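Local structure of vacuolar protein sorting-associated protein 54 (Mus musculus, 3N1E) at residues A[30-33]-A[34-38]; A[83-86]-A[87-90]. The protein probably acts as a subunit of the GARP tethering complex in retrograde transport from early and late endosomes to the trans-Golgi network. All coordinates share one frame; numbering follows the deposited sequence. Where two conformers were deposited one is given.

How the contacts relate
Both contacts are short pieces of alpha helix, each a little over two turns long, and together they illustrate how neighbouring helices in a bundle touch. Contact 1 lies on helix 17-40 and contact 2 on helix 74-98 of this C-terminal domain; their centres are 10 Å apart. They meet through a polar pair and through a ring laid against backbone. Asp-33 OD1 is 2.7 Å from Ser-87 OG, a probable hydrogen bond. The Phe-36 ring rests against the second helix, with Phe-36 CE2 3.5 Å from Ile-84 O and Phe-36 CD2 3.5 Å from Tyr-88 N, both packing contacts. Contact 2 is the more central, about 5 Å from the centre of the chain, against 11 Å for contact 1.

Contact 1 of 2, residues A[30-33]-A[34-38]; sequences AIMD and SLFDK
Met-32 and Phe-36, one helical turn apart, carry the apolar part of this contact. The Met-32 chain leaves CA beside the backbone N and bends again at chi2 (-61°) and chi3 (-68°), a curl that brings its terminal methyl to the CZ and CE1 end of the phenyl group, beyond the ring's outline, with CE 3.9 Å from Phe-36 CZ. The same methyl lies 4.1 Å from Leu-35 CD2, so the end of the methionine touches both residues. Backbone lies over one face of the ring: Met-32 O sits 3.2 Å from its plane, nearer the rim than the centre. This carbonyl is at the same time the acceptor for the amide of its partner, with Phe-36 N 2.9 Å from Met-32 O in a nearly straight bond.

Such i to i+4 backbone bonding is that of an alpha helix, here helix 17-40 of an all-helical bundle; Met-32 packs on Met-61 and Met-64 of helix 52-68, and both it and Phe-36 touch Ile-84 of helix 74-98.

Among the other backbone bonds, Asp-37 N donates to Asp-33 O at 2.9 Å, and Ser-34 N to Ala-30 O at 3.0 Å. The Asp-33 carboxylate turns elsewhere, its OD1 bonded to His-91 and to Ser-87 of helix 74-98. On the exposed side, a water gives a hydrogen bond to Ala-30 O at 3.1 Å.

Contact 2 of 2, residues A[83-86]-A[87-90]; sequences RINA and SYKL
Lys-89 leaves its backbone with CG beside its own N (chi1 -71°), a torsion that lays the start of the chain against the preceding turn, where CG comes 3.3 Å from Asn-85 O. A bend at chi3 (-63°) then carries the rest of the chain across the Asn-85 side chain, and CE remains 3.8 Å from Asn-85 O. The carbonyl is thus flanked by lysine methylenes while it accepts the backbone bond from Lys-89 N at 3.0 Å. Beyond these methylenes, NZ forms a salt bridge with Glu-138 and hydrogen bonds to the carbonyls of Leu-134 and Asn-135, so the ammonium is gripped from the C-terminal segment.

In Ser-87 and Tyr-88 the first torsion is instead near 180°, with OG or CG beside the carbonyl carbon. Ser-87 CB lies 3.4 Å from Ile-84 O, and the serine hydroxyl is hydrogen-bonded to Asp-33 of helix 17-40. Ile-84 O also accepts a nearly linear bond from Tyr-88 N at 2.9 Å. The tyrosine ring stacks with Tyr-119 of helix 107-124. The arrangement is that of regular alpha helix in a helical bundle, with Ile-84 and Tyr-88 turned to neighbouring helices and Asn-85 and Lys-89 to the C-terminal loop.

Contact 1 of 2, residues A[30-33]-A[34-38]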
loop_
_atom_site.group_PDB
_atom_site.type_symbol
_atom_site.label_atom_id
_atom_site.label_comp_id
_atom_site.label_asym_id
_atom_site.label_seq_id
_atom_site.Cartn_x
_atom_site.Cartn_y
_atom_site.Cartn_z
ATOM N N ALA A 30 2.639 -8.795 5.166
ATOM C CA ALA A 30 2.704 -8.899 6.615
ATOM C C ALA A 30 3.813 -7.988 7.163
ATOM O O ALA A 30 3.657 -7.321 8.206
ATOM C CB ALA A 30 2.886 -10.394 7.052
ATOM N N ILE A 31 4.939 -7.938 6.451
ATOM C CA ILE A 31 6.010 -7.038 6.814
ATOM C C ILE A 31 5.536 -5.594 6.798
ATOM O O ILE A 31 5.804 -4.834 7.734
ATOM C CB ILE A 31 7.229 -7.265 5.884
ATOM C CG1 ILE A 31 7.874 -8.624 6.215
ATOM C CG2 ILE A 31 8.212 -6.121 5.971
ATOM C CD1 ILE A 31 8.780 -9.209 5.118
ATOM N N MET A 32 4.826 -5.201 5.740
ATOM C CA MET A 32 4.396 -3.809 5.683
ATOM C C MET A 32 3.313 -3.510 6.721
ATOM O O MET A 32 3.294 -2.431 7.317
ATOM C CB MET A 32 3.924 -3.412 4.284
ATOM C CG MET A 32 4.972 -3.568 3.200
ATOM S SD MET A 32 6.435 -2.543 3.456
ATOM C CE MET A 32 5.773 -0.917 3.204
ATOM N N ASP A 33 2.410 -4.466 6.935
ATOM C CA ASP A 33 1.375 -4.318 7.966
ATOM C C ASP A 33 1.982 -4.030 9.350
ATOM O O ASP A 33 1.495 -3.156 10.077
ATOM C CB ASP A 33 0.471 -5.551 7.999
ATOM C CG ASP A 33 -0.569 -5.466 9.079
ATOM O OD1 ASP A 33 -1.533 -4.693 8.877
ATOM O OD2 ASP A 33 -0.395 -6.145 10.125
ATOM N N SER A 34 3.069 -4.740 9.701
ATOM C CA SER A 34 3.725 -4.513 10.980
ATOM C C SER A 34 4.383 -3.132 11.060
ATOM O O SER A 34 4.297 -2.455 12.091
ATOM C CB SER A 34 4.706 -5.651 11.283
ATOM O OG SER A 34 4.010 -6.877 11.382
ATOM N N LEU A 35 4.996 -2.682 9.963
ATOM C CA LEU A 35 5.529 -1.316 9.874
ATOM C C LEU A 35 4.450 -0.256 10.074
ATOM O O LEU A 35 4.636 0.698 10.858
ATOM C CB LEU A 35 6.221 -1.115 8.510
ATOM C CG LEU A 35 6.775 0.303 8.311
ATOM C CD1 LEU A 35 8.036 0.557 9.179
ATOM C CD2 LEU A 35 7.032 0.542 6.825
ATOM N N PHE A 36 3.330 -0.413 9.372
ATOM C CA PHE A 36 2.207 0.523 9.508
ATOM C C PHE A 36 1.658 0.555 10.928
ATOM O O PHE A 36 1.334 1.622 11.430
ATOM C CB PHE A 36 1.086 0.216 8.517
ATOM C CG PHE A 36 1.512 0.263 7.068
ATOM C CD1 PHE A 36 2.623 1.001 6.661
ATOM C CD2 PHE A 36 0.757 -0.412 6.103
ATOM C CE1 PHE A 36 3.021 1.053 5.276
ATOM C CE2 PHE A 36 1.113 -0.364 4.741
ATOM C CZ PHE A 36 2.239 0.380 4.325
ATOM N N ASP A 37 1.534 -0.613 11.568
ATOM C CA ASP A 37 1.036 -0.654 12.938
ATOM C C ASP A 37 2.008 0.103 13.836
ATOM O O ASP A 37 1.592 0.926 14.636
ATOM C CB ASP A 37 0.847 -2.096 13.442
ATOM C CG ASP A 37 0.564 -2.150 14.966
ATOM O OD1 ASP A 37 -0.450 -1.568 15.395
ATOM O OD2 ASP A 37 1.366 -2.736 15.731
ATOM N N LYS A 38 3.305 -0.148 13.675
ATOM C CA LYS A 38 4.313 0.488 14.527
ATOM C C LYS A 38 4.287 1.995 14.372
ATOM O O LYS A 38 4.236 2.728 15.366
ATOM C CB LYS A 38 5.703 -0.040 14.181
ATOM C CG LYS A 38 6.778 0.526 15.056
ATOM C CD LYS A 38 8.145 0.079 14.571
ATOM C CE LYS A 38 9.154 1.212 14.678
ATOM N NZ LYS A 38 9.156 1.833 16.026
HETATM O O HOH W 1 3.464 -9.266 10.592
#

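Contact 2 of 2, residues A[83-86]-A[87-90]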
loop_
_atom_site.group_PDB
_atom_site.type_symbol
_atom_site.label_atom_id
_atom_site.label_comp_id
_atom_site.label_asym_id
_atom_site.label_seq_id
_atom_site.Cartn_x
_atom_site.Cartn_y
_atom_site.Cartn_z
ATOM N N ARG A 83 -3.335 -4.429 -1.624
ATOM C CA ARG A 83 -3.305 -5.066 -0.299
ATOM C C ARG A 83 -2.544 -4.239 0.733
ATOM O O ARG A 83 -2.956 -4.131 1.896
ATOM C CB ARG A 83 -2.709 -6.493 -0.362
ATOM C CG ARG A 83 -3.501 -7.410 -1.274
ATOM C CD ARG A 83 -3.117 -8.899 -1.156
ATOM N NE ARG A 83 -4.324 -9.672 -1.515
ATOM C CZ ARG A 83 -4.387 -10.991 -1.680
ATOM N NH1 ARG A 83 -3.301 -11.751 -1.540
ATOM N NH2 ARG A 83 -5.551 -11.552 -2.012
ATOM N N ILE A 84 -1.407 -3.708 0.324
ATOM C CA ILE A 84 -0.617 -2.824 1.180
ATOM C C ILE A 84 -1.485 -1.611 1.544
ATOM O O ILE A 84 -1.577 -1.234 2.709
ATOM C CB ILE A 84 0.666 -2.315 0.460
ATOM C CG1 ILE A 84 1.665 -3.450 0.156
ATOM C CG2 ILE A 84 1.337 -1.204 1.263
ATOM C CD1 ILE A 84 1.895 -4.421 1.225
ATOM N N ASN A 85 -2.134 -1.015 0.548
ATOM C CA ASN A 85 -3.029 0.123 0.809
ATOM C C ASN A 85 -4.151 -0.212 1.792
ATOM O O ASN A 85 -4.512 0.603 2.628
ATOM C CB ASN A 85 -3.612 0.665 -0.511
ATOM C CG ASN A 85 -4.473 1.884 -0.327
ATOM O OD1 ASN A 85 -5.691 1.872 -0.604
ATOM N ND2 ASN A 85 -3.883 2.922 0.148
ATOM N N ALA A 86 -4.707 -1.410 1.683
ATOM C CA ALA A 86 -5.782 -1.811 2.584
ATOM C C ALA A 86 -5.268 -1.865 4.025
ATOM O O ALA A 86 -5.958 -1.444 4.936
ATOM C CB ALA A 86 -6.334 -3.165 2.169
ATOM N N SER A 87 -4.056 -2.395 4.214
ATOM C CA SER A 87 -3.432 -2.423 5.529
ATOM C C SER A 87 -3.164 -1.017 6.071
ATOM O O SER A 87 -3.447 -0.735 7.226
ATOM C CB SER A 87 -2.108 -3.211 5.469
ATOM O OG SER A 87 -1.398 -3.082 6.696
ATOM N N TYR A 88 -2.599 -0.150 5.231
ATOM C CA TYR A 88 -2.372 1.224 5.607
ATOM C C TYR A 88 -3.673 1.897 6.102
ATOM O O TYR A 88 -3.697 2.519 7.171
ATOM C CB TYR A 88 -1.766 1.977 4.415
ATOM C CG TYR A 88 -1.748 3.471 4.578
ATOM C CD1 TYR A 88 -2.725 4.251 3.978
ATOM C CD2 TYR A 88 -0.766 4.093 5.340
ATOM C CE1 TYR A 88 -2.712 5.651 4.131
ATOM C CE2 TYR A 88 -0.738 5.474 5.483
ATOM C CZ TYR A 88 -1.712 6.229 4.890
ATOM O OH TYR A 88 -1.680 7.603 5.030
ATOM N N LYS A 89 -4.743 1.754 5.336
ATOM C CA LYS A 89 -6.019 2.375 5.670
ATOM C C LYS A 89 -6.552 1.826 6.985
ATOM O O LYS A 89 -7.093 2.584 7.775
ATOM C CB LYS A 89 -7.061 2.168 4.571
ATOM C CG LYS A 89 -6.745 2.995 3.324
ATOM C CD LYS A 89 -7.886 2.967 2.299
ATOM C CE LYS A 89 -8.132 1.584 1.784
ATOM N NZ LYS A 89 -9.340 1.636 0.887
ATOM N N LEU A 90 -6.381 0.525 7.225
ATOM C CA LEU A 90 -6.921 -0.056 8.473
ATOM C C LEU A 90 -6.215 0.566 9.676
ATOM O O LEU A 90 -6.864 0.953 10.667
ATOM C CB LEU A 90 -6.817 -1.607 8.445
ATOM C CG LEU A 90 -7.225 -2.386 9.700
ATOM C CD1 LEU A 90 -7.789 -3.768 9.299
ATOM C CD2 LEU A 90 -6.033 -2.524 10.646
#